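Local coordinates for HDLP (histone deacetylase-like protein) (Aquifex aeolicus, PDB 1C3S), which belongs to the histone deacetylase family and probably removes acetyl groups from lysine side chains with the help of a bound zinc ion, at residues A169-G174 against S189-P194; D263-F268 against G295-Y300; L58-E63 against P147-E152. The protein carries 2 engineered substitutions. All blocks are in the same frame, centred on the assembly; numbering follows the deposited sequence.

Interaction 1: residues A169-G174 against S189-P194. With ZN (zinc ion), chain B; SHH (octanedioic acid hydroxyamide phenylamide), chain C.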
loop_
_atom_site.group_PDB
_atom_site.type_symbol
_atom_site.label_atom_id
_atom_site.label_comp_id
_atom_site.label_asym_id
_atom_site.label_seq_id
_atom_site.Cartn_x
_atom_site.Cartn_y
_atom_site.Cartn_z
ATOM N N ALA A 169 -4.916 2.061 5.303
ATOM C CA ALA A 169 -5.662 2.140 6.546
ATOM C C ALA A 169 -4.862 1.808 7.799
ATOM O O ALA A 169 -5.315 2.112 8.904
ATOM C CB ALA A 169 -6.884 1.245 6.464
ATOM N N HIS A 170 -3.692 1.186 7.647
ATOM C CA HIS A 170 -2.869 0.849 8.815
ATOM C C HIS A 170 -1.502 1.525 8.791
ATOM O O HIS A 170 -0.924 1.741 7.727
ATOM C CB HIS A 170 -2.606 -0.656 8.916
ATOM C CG HIS A 170 -3.815 -1.501 8.732
ATOM N ND1 HIS A 170 -4.485 -1.541 7.537
ATOM C CD2 HIS A 170 -4.414 -2.337 9.609
ATOM C CE1 HIS A 170 -5.467 -2.396 7.710
ATOM N NE2 HIS A 170 -5.467 -2.907 8.950
ATOM N N HIS A 171 -0.989 1.818 9.985
ATOM C CA HIS A 171 0.320 2.435 10.163
ATOM C C HIS A 171 1.420 1.576 9.569
ATOM O O HIS A 171 1.461 0.372 9.754
ATOM C CB HIS A 171 0.583 2.636 11.656
ATOM C CG HIS A 171 1.990 3.030 11.991
ATOM N ND1 HIS A 171 2.577 4.187 11.522
ATOM C CD2 HIS A 171 2.908 2.446 12.797
ATOM C CE1 HIS A 171 3.793 4.297 12.024
ATOM N NE2 HIS A 171 4.015 3.256 12.801
ATOM N N CYS A 172 2.326 2.216 8.857
ATOM C CA CYS A 172 3.443 1.543 8.231
ATOM C C CYS A 172 4.574 1.413 9.223
ATOM O O CYS A 172 5.664 1.910 8.969
ATOM C CB CYS A 172 3.902 2.390 7.046
ATOM S SG CYS A 172 4.171 4.141 7.493
ATOM N N ASP A 173 4.340 0.749 10.347
ATOM C CA ASP A 173 5.383 0.599 11.379
ATOM C C ASP A 173 6.741 0.112 10.879
ATOM O O ASP A 173 7.778 0.409 11.491
ATOM C CB ASP A 173 4.917 -0.334 12.492
ATOM C CG ASP A 173 4.469 -1.690 11.968
ATOM O OD1 ASP A 173 4.310 -2.609 12.811
ATOM O OD2 ASP A 173 4.264 -1.825 10.731
ATOM N N GLY A 174 6.742 -0.642 9.783
ATOM C CA GLY A 174 7.998 -1.120 9.236
ATOM C C GLY A 174 8.771 0.027 8.627
ATOM O O GLY A 174 9.977 0.141 8.807
ATOM N N SER A 189 2.010 9.186 7.628
ATOM C CA SER A 189 1.022 8.133 7.502
ATOM C C SER A 189 -0.316 8.437 8.138
ATOM O O SER A 189 -0.382 8.855 9.295
ATOM C CB SER A 189 1.587 6.832 8.112
ATOM O OG SER A 189 0.614 5.797 8.188
ATOM N N LEU A 190 -1.387 8.232 7.381
ATOM C CA LEU A 190 -2.723 8.398 7.930
ATOM C C LEU A 190 -3.110 6.935 8.074
ATOM O O LEU A 190 -2.827 6.144 7.191
ATOM C CB LEU A 190 -3.689 9.111 6.961
ATOM C CG LEU A 190 -3.338 10.435 6.262
ATOM C CD1 LEU A 190 -4.596 11.281 6.167
ATOM C CD2 LEU A 190 -2.271 11.186 6.995
ATOM N N HIS A 191 -3.736 6.568 9.182
ATOM C CA HIS A 191 -4.107 5.169 9.413
ATOM C C HIS A 191 -5.082 5.034 10.585
ATOM O O HIS A 191 -5.341 6.002 11.303
ATOM C CB HIS A 191 -2.839 4.373 9.715
ATOM C CG HIS A 191 -2.018 4.978 10.809
ATOM N ND1 HIS A 191 -2.477 5.089 12.105
ATOM C CD2 HIS A 191 -0.809 5.591 10.786
ATOM C CE1 HIS A 191 -1.588 5.740 12.833
ATOM N NE2 HIS A 191 -0.565 6.056 12.055
ATOM N N GLN A 192 -5.634 3.837 10.767
ATOM C CA GLN A 192 -6.546 3.613 11.882
ATOM C C GLN A 192 -5.682 3.696 13.127
ATOM O O GLN A 192 -4.612 3.103 13.183
ATOM C CB GLN A 192 -7.192 2.229 11.810
ATOM C CG GLN A 192 -7.941 1.954 10.518
ATOM C CD GLN A 192 -8.398 0.526 10.437
ATOM O OE1 GLN A 192 -9.288 0.109 11.164
ATOM N NE2 GLN A 192 -7.769 -0.248 9.568
ATOM N N SER A 193 -6.143 4.440 14.118
ATOM C CA SER A 193 -5.393 4.597 15.344
ATOM C C SER A 193 -4.949 3.240 15.911
ATOM O O SER A 193 -5.676 2.251 15.853
ATOM C CB SER A 193 -6.251 5.355 16.352
ATOM O OG SER A 193 -5.552 5.578 17.552
ATOM N N PRO A 194 -3.740 3.186 16.478
ATOM C CA PRO A 194 -3.221 1.944 17.047
ATOM C C PRO A 194 -4.027 1.524 18.272
ATOM O O PRO A 194 -3.929 0.386 18.712
ATOM C CB PRO A 194 -1.784 2.317 17.420
ATOM C CG PRO A 194 -1.503 3.533 16.519
ATOM C CD PRO A 194 -2.769 4.271 16.683
HETATM ZN ZN ZN B . -3.748 -1.965 5.552
HETATM O O1 SHH C . -1.981 -2.323 5.919
HETATM O O2 SHH C . -3.497 -4.672 5.792
HETATM N N1 SHH C . -1.697 -3.558 6.525
HETATM C C1 SHH C . -2.703 -4.476 6.676
HETATM C C2 SHH C . -2.875 -5.050 7.997
HETATM C C3 SHH C . -2.595 -6.544 8.075
HETATM C C4 SHH C . -2.754 -7.057 9.489
HETATM C C5 SHH C . -4.171 -7.535 9.693
HETATM C C6 SHH C . -4.065 -8.571 10.793
HETATM C C7 SHH C . -5.385 -8.748 11.510
HETATM C C8 SHH C . -5.959 -10.097 11.189
HETATM O O3 SHH C . -5.407 -11.165 11.404
HETATM N N2 SHH C . -7.191 -9.993 10.652
HETATM C C9 SHH C . -8.072 -10.974 9.913
HETATM C C10 SHH C . -9.365 -10.485 9.513
HETATM C C11 SHH C . -10.295 -11.366 8.797
HETATM C C12 SHH C . -9.961 -12.719 8.495
HETATM C C13 SHH C . -8.641 -13.203 8.931
HETATM C C14 SHH C . -7.669 -12.334 9.636
HETATM O O HOH W 1 -2.788 1.251 12.480
#

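Interaction 2: residues D263-F268 against G295-Y300. With SHH (octanedioic acid hydroxyamide phenylamide), chain C.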
loop_
_atom_site.group_PDB
_atom_site.type_symbol
_atom_site.label_atom_id
_atom_site.label_comp_id
_atom_site.label_asym_id
_atom_site.label_seq_id
_atom_site.Cartn_x
_atom_site.Cartn_y
_atom_site.Cartn_z
ATOM N N ASP A 263 -14.109 -2.812 2.691
ATOM C CA ASP A 263 -13.010 -3.635 3.184
ATOM C C ASP A 263 -13.142 -3.846 4.678
ATOM O O ASP A 263 -13.146 -2.896 5.451
ATOM C CB ASP A 263 -11.667 -2.983 2.838
ATOM C CG ASP A 263 -10.491 -3.941 2.987
ATOM O OD1 ASP A 263 -9.619 -3.939 2.095
ATOM O OD2 ASP A 263 -10.421 -4.684 3.994
ATOM N N TYR A 264 -13.242 -5.112 5.069
ATOM C CA TYR A 264 -13.413 -5.475 6.464
ATOM C C TYR A 264 -12.231 -5.206 7.369
ATOM O O TYR A 264 -12.426 -4.952 8.557
ATOM C CB TYR A 264 -13.831 -6.934 6.589
ATOM C CG TYR A 264 -15.177 -7.228 5.974
ATOM C CD1 TYR A 264 -15.276 -7.742 4.683
ATOM C CD2 TYR A 264 -16.358 -6.958 6.670
ATOM C CE1 TYR A 264 -16.516 -7.987 4.097
ATOM C CE2 TYR A 264 -17.608 -7.195 6.097
ATOM C CZ TYR A 264 -17.681 -7.713 4.809
ATOM O OH TYR A 264 -18.916 -7.979 4.236
ATOM N N LEU A 265 -11.014 -5.262 6.826
ATOM C CA LEU A 265 -9.818 -4.992 7.629
ATOM C C LEU A 265 -9.603 -3.511 7.915
ATOM O O LEU A 265 -8.499 -3.087 8.236
ATOM C CB LEU A 265 -8.565 -5.579 6.965
ATOM C CG LEU A 265 -8.413 -7.085 7.175
ATOM C CD1 LEU A 265 -7.193 -7.624 6.467
ATOM C CD2 LEU A 265 -8.295 -7.329 8.670
ATOM N N SER A 266 -10.675 -2.739 7.803
ATOM C CA SER A 266 -10.634 -1.317 8.076
ATOM C C SER A 266 -11.971 -0.887 8.609
ATOM O O SER A 266 -12.998 -1.411 8.195
ATOM C CB SER A 266 -10.337 -0.540 6.805
ATOM O OG SER A 266 -10.786 0.805 6.916
ATOM N N LYS A 267 -11.964 0.078 9.515
ATOM C CA LYS A 267 -13.205 0.584 10.078
ATOM C C LYS A 267 -13.622 1.925 9.475
ATOM O O LYS A 267 -14.540 2.582 9.978
ATOM C CB LYS A 267 -13.068 0.705 11.586
ATOM C CG LYS A 267 -12.872 -0.632 12.268
ATOM C CD LYS A 267 -14.078 -1.526 12.086
ATOM C CE LYS A 267 -13.826 -2.868 12.752
ATOM N NZ LYS A 267 -15.033 -3.747 12.718
ATOM N N PHE A 268 -12.935 2.314 8.399
ATOM C CA PHE A 268 -13.203 3.552 7.668
ATOM C C PHE A 268 -14.318 3.325 6.654
ATOM O O PHE A 268 -14.426 2.251 6.075
ATOM C CB PHE A 268 -11.954 4.010 6.918
ATOM C CG PHE A 268 -10.842 4.491 7.804
ATOM C CD1 PHE A 268 -9.595 4.797 7.258
ATOM C CD2 PHE A 268 -11.049 4.705 9.172
ATOM C CE1 PHE A 268 -8.564 5.320 8.055
ATOM C CE2 PHE A 268 -10.031 5.220 9.971
ATOM C CZ PHE A 268 -8.784 5.530 9.407
ATOM N N GLY A 295 -2.375 -2.694 1.258
ATOM C CA GLY A 295 -3.452 -3.544 1.730
ATOM C C GLY A 295 -4.736 -3.360 0.953
ATOM O O GLY A 295 -5.014 -2.277 0.441
ATOM N N GLY A 296 -5.521 -4.428 0.871
ATOM C CA GLY A 296 -6.780 -4.376 0.154
ATOM C C GLY A 296 -7.322 -5.784 0.183
ATOM O O GLY A 296 -6.683 -6.693 -0.348
ATOM N N TYR A 297 -8.498 -5.984 0.769
ATOM C CA TYR A 297 -8.996 -7.342 0.882
ATOM C C TYR A 297 -10.324 -7.647 0.222
ATOM O O TYR A 297 -10.739 -8.806 0.159
ATOM C CB TYR A 297 -9.000 -7.715 2.351
ATOM C CG TYR A 297 -7.683 -7.336 2.973
ATOM C CD1 TYR A 297 -7.429 -6.021 3.382
ATOM C CD2 TYR A 297 -6.632 -8.254 3.012
ATOM C CE1 TYR A 297 -6.162 -5.632 3.802
ATOM C CE2 TYR A 297 -5.378 -7.884 3.422
ATOM C CZ TYR A 297 -5.132 -6.576 3.809
ATOM O OH TYR A 297 -3.835 -6.230 4.114
ATOM N N HIS A 298 -10.988 -6.615 -0.271
ATOM C CA HIS A 298 -12.246 -6.830 -0.953
ATOM C C HIS A 298 -11.933 -6.789 -2.448
ATOM O O HIS A 298 -11.561 -5.744 -2.990
ATOM C CB HIS A 298 -13.249 -5.739 -0.637
ATOM C CG HIS A 298 -14.611 -6.042 -1.151
ATOM N ND1 HIS A 298 -15.510 -6.817 -0.452
ATOM C CD2 HIS A 298 -15.189 -5.780 -2.343
ATOM C CE1 HIS A 298 -16.585 -7.016 -1.193
ATOM N NE2 HIS A 298 -16.414 -6.401 -2.345
ATOM N N PRO A 299 -12.117 -7.918 -3.143
ATOM C CA PRO A 299 -11.829 -7.969 -4.581
ATOM C C PRO A 299 -12.465 -6.844 -5.415
ATOM O O PRO A 299 -11.798 -6.265 -6.285
ATOM C CB PRO A 299 -12.320 -9.364 -4.966
ATOM C CG PRO A 299 -13.438 -9.619 -3.924
ATOM C CD PRO A 299 -12.676 -9.204 -2.692
ATOM N N TYR A 300 -13.730 -6.530 -5.138
ATOM C CA TYR A 300 -14.464 -5.489 -5.861
ATOM C C TYR A 300 -13.933 -4.071 -5.637
ATOM O O TYR A 300 -13.793 -3.295 -6.578
ATOM C CB TYR A 300 -15.951 -5.516 -5.461
ATOM C CG TYR A 300 -16.727 -6.778 -5.820
ATOM C CD1 TYR A 300 -16.111 -8.037 -5.816
ATOM C CD2 TYR A 300 -18.110 -6.723 -6.053
ATOM C CE1 TYR A 300 -16.848 -9.207 -6.024
ATOM C CE2 TYR A 300 -18.857 -7.891 -6.260
ATOM C CZ TYR A 300 -18.215 -9.124 -6.236
ATOM O OH TYR A 300 -18.948 -10.275 -6.369
HETATM O O1 SHH C . -1.981 -2.323 5.919
HETATM O O2 SHH C . -3.497 -4.672 5.792
HETATM N N1 SHH C . -1.697 -3.558 6.525
HETATM C C1 SHH C . -2.703 -4.476 6.676
HETATM C C2 SHH C . -2.875 -5.050 7.997
HETATM C C3 SHH C . -2.595 -6.544 8.075
HETATM C C4 SHH C . -2.754 -7.057 9.489
HETATM C C5 SHH C . -4.171 -7.535 9.693
HETATM C C6 SHH C . -4.065 -8.571 10.793
HETATM C C7 SHH C . -5.385 -8.748 11.510
HETATM C C8 SHH C . -5.959 -10.097 11.189
HETATM O O3 SHH C . -5.407 -11.165 11.404
HETATM N N2 SHH C . -7.191 -9.993 10.652
HETATM C C9 SHH C . -8.072 -10.974 9.913
HETATM C C10 SHH C . -9.365 -10.485 9.513
HETATM C C11 SHH C . -10.295 -11.366 8.797
HETATM C C12 SHH C . -9.961 -12.719 8.495
HETATM C C13 SHH C . -8.641 -13.203 8.931
HETATM C C14 SHH C . -7.669 -12.334 9.636
#

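Interaction 3: residues L58-E63 against P147-E152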
loop_
_atom_site.group_PDB
_atom_site.type_symbol
_atom_site.label_atom_id
_atom_site.label_comp_id
_atom_site.label_asym_id
_atom_site.label_seq_id
_atom_site.Cartn_x
_atom_site.Cartn_y
_atom_site.Cartn_z
ATOM N N LEU A 58 18.923 -6.620 0.343
ATOM C CA LEU A 58 19.895 -6.337 1.373
ATOM C C LEU A 58 20.136 -4.866 1.586
ATOM O O LEU A 58 20.903 -4.501 2.474
ATOM C CB LEU A 58 21.196 -7.047 1.063
ATOM C CG LEU A 58 20.960 -8.548 1.152
ATOM C CD1 LEU A 58 22.258 -9.250 0.910
ATOM C CD2 LEU A 58 20.416 -8.918 2.528
ATOM N N LEU A 59 19.504 -4.025 0.769
ATOM C CA LEU A 59 19.632 -2.579 0.933
ATOM C C LEU A 59 18.866 -2.213 2.212
ATOM O O LEU A 59 18.917 -1.070 2.657
ATOM C CB LEU A 59 19.026 -1.816 -0.266
ATOM C CG LEU A 59 19.659 -1.875 -1.672
ATOM C CD1 LEU A 59 18.696 -1.347 -2.712
ATOM C CD2 LEU A 59 20.956 -1.070 -1.694
ATOM N N PHE A 60 18.156 -3.198 2.784
ATOM C CA PHE A 60 17.379 -3.022 4.022
ATOM C C PHE A 60 17.354 -4.262 4.943
ATOM O O PHE A 60 17.691 -4.180 6.127
ATOM C CB PHE A 60 15.934 -2.614 3.702
ATOM C CG PHE A 60 15.020 -2.608 4.907
ATOM C CD1 PHE A 60 15.278 -1.780 5.997
ATOM C CD2 PHE A 60 13.895 -3.443 4.955
ATOM C CE1 PHE A 60 14.428 -1.782 7.118
ATOM C CE2 PHE A 60 13.047 -3.450 6.068
ATOM C CZ PHE A 60 13.315 -2.620 7.148
ATOM N N HIS A 61 16.943 -5.401 4.400
ATOM C CA HIS A 61 16.867 -6.626 5.184
ATOM C C HIS A 61 18.209 -7.317 5.432
ATOM O O HIS A 61 19.103 -7.293 4.587
ATOM C CB HIS A 61 15.906 -7.614 4.525
ATOM C CG HIS A 61 14.468 -7.200 4.592
ATOM N ND1 HIS A 61 13.771 -6.728 3.500
ATOM C CD2 HIS A 61 13.589 -7.207 5.622
ATOM C CE1 HIS A 61 12.527 -6.467 3.851
ATOM N NE2 HIS A 61 12.390 -6.749 5.134
ATOM N N THR A 62 18.331 -7.947 6.596
ATOM C CA THR A 62 19.551 -8.666 6.986
ATOM C C THR A 62 19.616 -10.042 6.328
ATOM O O THR A 62 18.602 -10.713 6.179
ATOM C CB THR A 62 19.606 -8.853 8.511
ATOM O OG1 THR A 62 18.560 -9.740 8.925
ATOM C CG2 THR A 62 19.410 -7.518 9.206
ATOM N N GLU A 63 20.811 -10.471 5.945
ATOM C CA GLU A 63 20.977 -11.764 5.280
ATOM C C GLU A 63 20.313 -12.952 5.957
ATOM O O GLU A 63 19.592 -13.714 5.323
ATOM C CB GLU A 63 22.446 -12.105 5.136
ATOM C CG GLU A 63 23.222 -11.232 4.213
ATOM C CD GLU A 63 24.622 -11.774 4.023
ATOM O OE1 GLU A 63 24.738 -12.953 3.589
ATOM O OE2 GLU A 63 25.586 -11.025 4.316
ATOM N N PRO A 147 8.768 -0.819 0.315
ATOM C CA PRO A 147 8.951 0.620 0.494
ATOM C C PRO A 147 10.339 0.952 1.059
ATOM O O PRO A 147 11.042 1.807 0.525
ATOM C CB PRO A 147 7.840 0.972 1.469
ATOM C CG PRO A 147 6.768 0.015 1.063
ATOM C CD PRO A 147 7.579 -1.247 1.068
ATOM N N ALA A 148 10.742 0.282 2.132
ATOM C CA ALA A 148 12.043 0.553 2.719
ATOM C C ALA A 148 13.106 0.247 1.703
ATOM O O ALA A 148 13.953 1.085 1.423
ATOM C CB ALA A 148 12.264 -0.284 3.982
ATOM N N VAL A 149 13.073 -0.962 1.159
ATOM C CA VAL A 149 14.042 -1.371 0.144
ATOM C C VAL A 149 14.109 -0.345 -0.986
ATOM O O VAL A 149 15.190 -0.047 -1.504
ATOM C CB VAL A 149 13.673 -2.731 -0.477
ATOM C CG1 VAL A 149 14.568 -3.011 -1.667
ATOM C CG2 VAL A 149 13.792 -3.838 0.561
ATOM N N GLY A 150 12.950 0.177 -1.370
ATOM C CA GLY A 150 12.894 1.162 -2.433
ATOM C C GLY A 150 13.582 2.440 -2.009
ATOM O O GLY A 150 14.451 2.960 -2.709
ATOM N N ILE A 151 13.196 2.940 -0.840
ATOM C CA ILE A 151 13.768 4.158 -0.293
ATOM C C ILE A 151 15.295 4.067 -0.195
ATOM O O ILE A 151 15.991 4.987 -0.603
ATOM C CB ILE A 151 13.146 4.458 1.086
ATOM C CG1 ILE A 151 11.646 4.722 0.910
ATOM C CG2 ILE A 151 13.826 5.655 1.732
ATOM C CD1 ILE A 151 10.871 4.853 2.193
ATOM N N GLU A 152 15.813 2.964 0.336
ATOM C CA GLU A 152 17.259 2.798 0.452
ATOM C C GLU A 152 17.886 2.811 -0.931
ATOM O O GLU A 152 19.027 3.241 -1.109
ATOM C CB GLU A 152 17.603 1.482 1.164
ATOM C CG GLU A 152 17.240 1.485 2.629
ATOM C CD GLU A 152 17.970 2.575 3.423
ATOM O OE1 GLU A 152 17.606 2.784 4.591
ATOM O OE2 GLU A 152 18.907 3.215 2.907
#

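Interaction 1: residues A169-G174 against S189-P194
Gln192 grips Ala169 twice through one oxygen. Its backbone N donates to Ala169 O over 2.6 Å, nearly straight at 166°, and the approach is tilted out of the carbonyl plane. With CG anti to the carbonyl carbon (chi1 -57°), the extended side chain runs back past Ala169, where Gln192 NE2 adds a weak hydrogen bond of 3.5 Å to the same Ala169 O. The stronger partners of this amide lie beyond: OE1 accepts from Lys267 N and NE2 gives to Leu265 O. Gln192 NE2 also sits over the rim of one face of the His170 ring, while C2 of the hydroxamate inhibitor covers the centre of the opposite face. So sandwiched, the ring presents ND1 to the zinc ion at 2.2 Å; Asp168 and Asp258 supply the other protein ligands.

Next along the chain, His171 packs on His191. His171 CB lies over the imidazole face, 3.5 Å from the centroid of the His191 ring, and the two rings form an offset edge-to-face pair with planes 65° apart. His191 ND1 donates to Gln192 O at 3.1 Å from above that carbonyl's plane, and a water links His171 N to the same oxygen.

The contact belongs to a beta-alpha-beta unit: the loop from strand 162-166 into helix 173-179 packs on the end of strand 185-192, which pairs with strand 217-222 and presses Leu190 on helix 228-243.

Interaction 2: residues D263-F268 against G295-Y300
Asp263 and Tyr297 make the polar half of this contact. Tyr297 N donates to Asp263 OD1 over 2.7 Å, close to straight at 164°, and meets the oxygen from above the carboxylate plane. The other oxygen turns back on its own loop: Leu265 N reaches Asp263 OD2 at 3.0 Å, nearly along the C-O axis, which makes an Asx turn within the type I beta turn from Asp263 to Ser266. Having CG anti to the backbone N (chi1 -165°) carries the carboxylate across to residues 295-300 while OD2 stays within range of the turn. Each oxygen thus holds a backbone N-H, which should hinder rotation of the group.

Aromatic contacts come next. The Tyr297 ring has Asp263 CG at its edge, in plane, with carboxylate and ring turned 80° to each other. Leu265 crosses the ring at about a right angle and lays CD1 over the centre of one face in a CH-pi contact, 3.5 Å from Tyr297 CE1. Its other methyl, Leu265 CD2, packs 3.4 Å from C10 in the phenyl ring of the inhibitor.

Toward the ligand, Tyr297 OH donates to the hydroxamate carbonyl O2; the modelled separation is very short, so its exact length is doubtful. Gly295 passes close by, where a CB would collide with that same O2.

Taken together, a buried carboxylate held by two main-chain donors probably helps to fix the loop that carries the tyrosine, with the leucine packed on its ring. This leaves the tyrosine hydroxyl, its side chain about 5 Å from the zinc ion at the nearest atoms, aimed at the hydroxamate carbonyl oxygen, consistent with the role given to this tyrosine in histone deacetylases, polarising the substrate carbonyl together with the metal.

Interaction 3: residues L58-E63 against P147-E152
Phe60 lies flat against the helix, with Ala148 CB over the centre of one ring face, 3.6 Å from the centroid of the Phe60 ring and only 10° off its normal. This CH-pi contact depends on CG standing anti to the backbone N (chi1 172°), which brings the ring face over to the Ala148 methyl. Phe60 CD2 in turn sits over the centre of the neighbouring His61 ring, so the two aromatic residues brace each other, and Phe60 also reaches Ala178 of helix 173-179. Val149 meets both: its CG2 is 4.0 Å from Phe60 CB and 4.1 Å from His61 ND1, coming at the rings obliquely.

One helical turn on, Glu152 lies against Leu59. The two CB atoms, Leu59 CB and Glu152 CB, are 3.9 Å apart, and Glu152 CG tucks against Leu59 O at 3.1 Å. The glutamate chain then bends at chi2, and its OE1 makes a salt bridge with Arg155, three residues further along the same helix. No hydrogen bond joins the two segments.

Cutting the ring back to an alanine here would probably leave Ala148 CB and the face of His61 without the surface they pack on, opening a gap between loop and helix.

The turn linking helices 54-57 and 63-74 is thereby packed on helix 146-156, which leads into strand 162-166 of the parallel sheet, part of the alpha/beta fold that histone deacetylases share.

Interactions 1 and 2 share the active site and touch directly, their centres 14 Å apart. Gln192 bridges them: Gln192 OE1 lies 3.1 Å from Lys267 N and Gln192 NE2 3.2 Å from Leu265 O, which ties the second-shell support of the zinc ligand His170 to the loop 263-268 that packs on Tyr297. The inhibitor completes the link, its O1 on the zinc ion and its O2 facing the tyrosine hydroxyl. Interaction 3 lies away from the metal, its centre about 20 Å from that of interaction 1 and 27 Å from that of interaction 2, which lies on the opposite side of the chain's centre from it. Helix 173-179 nevertheless connects it with interaction 1, beginning at Asp173 and meeting Phe60 through Ala178.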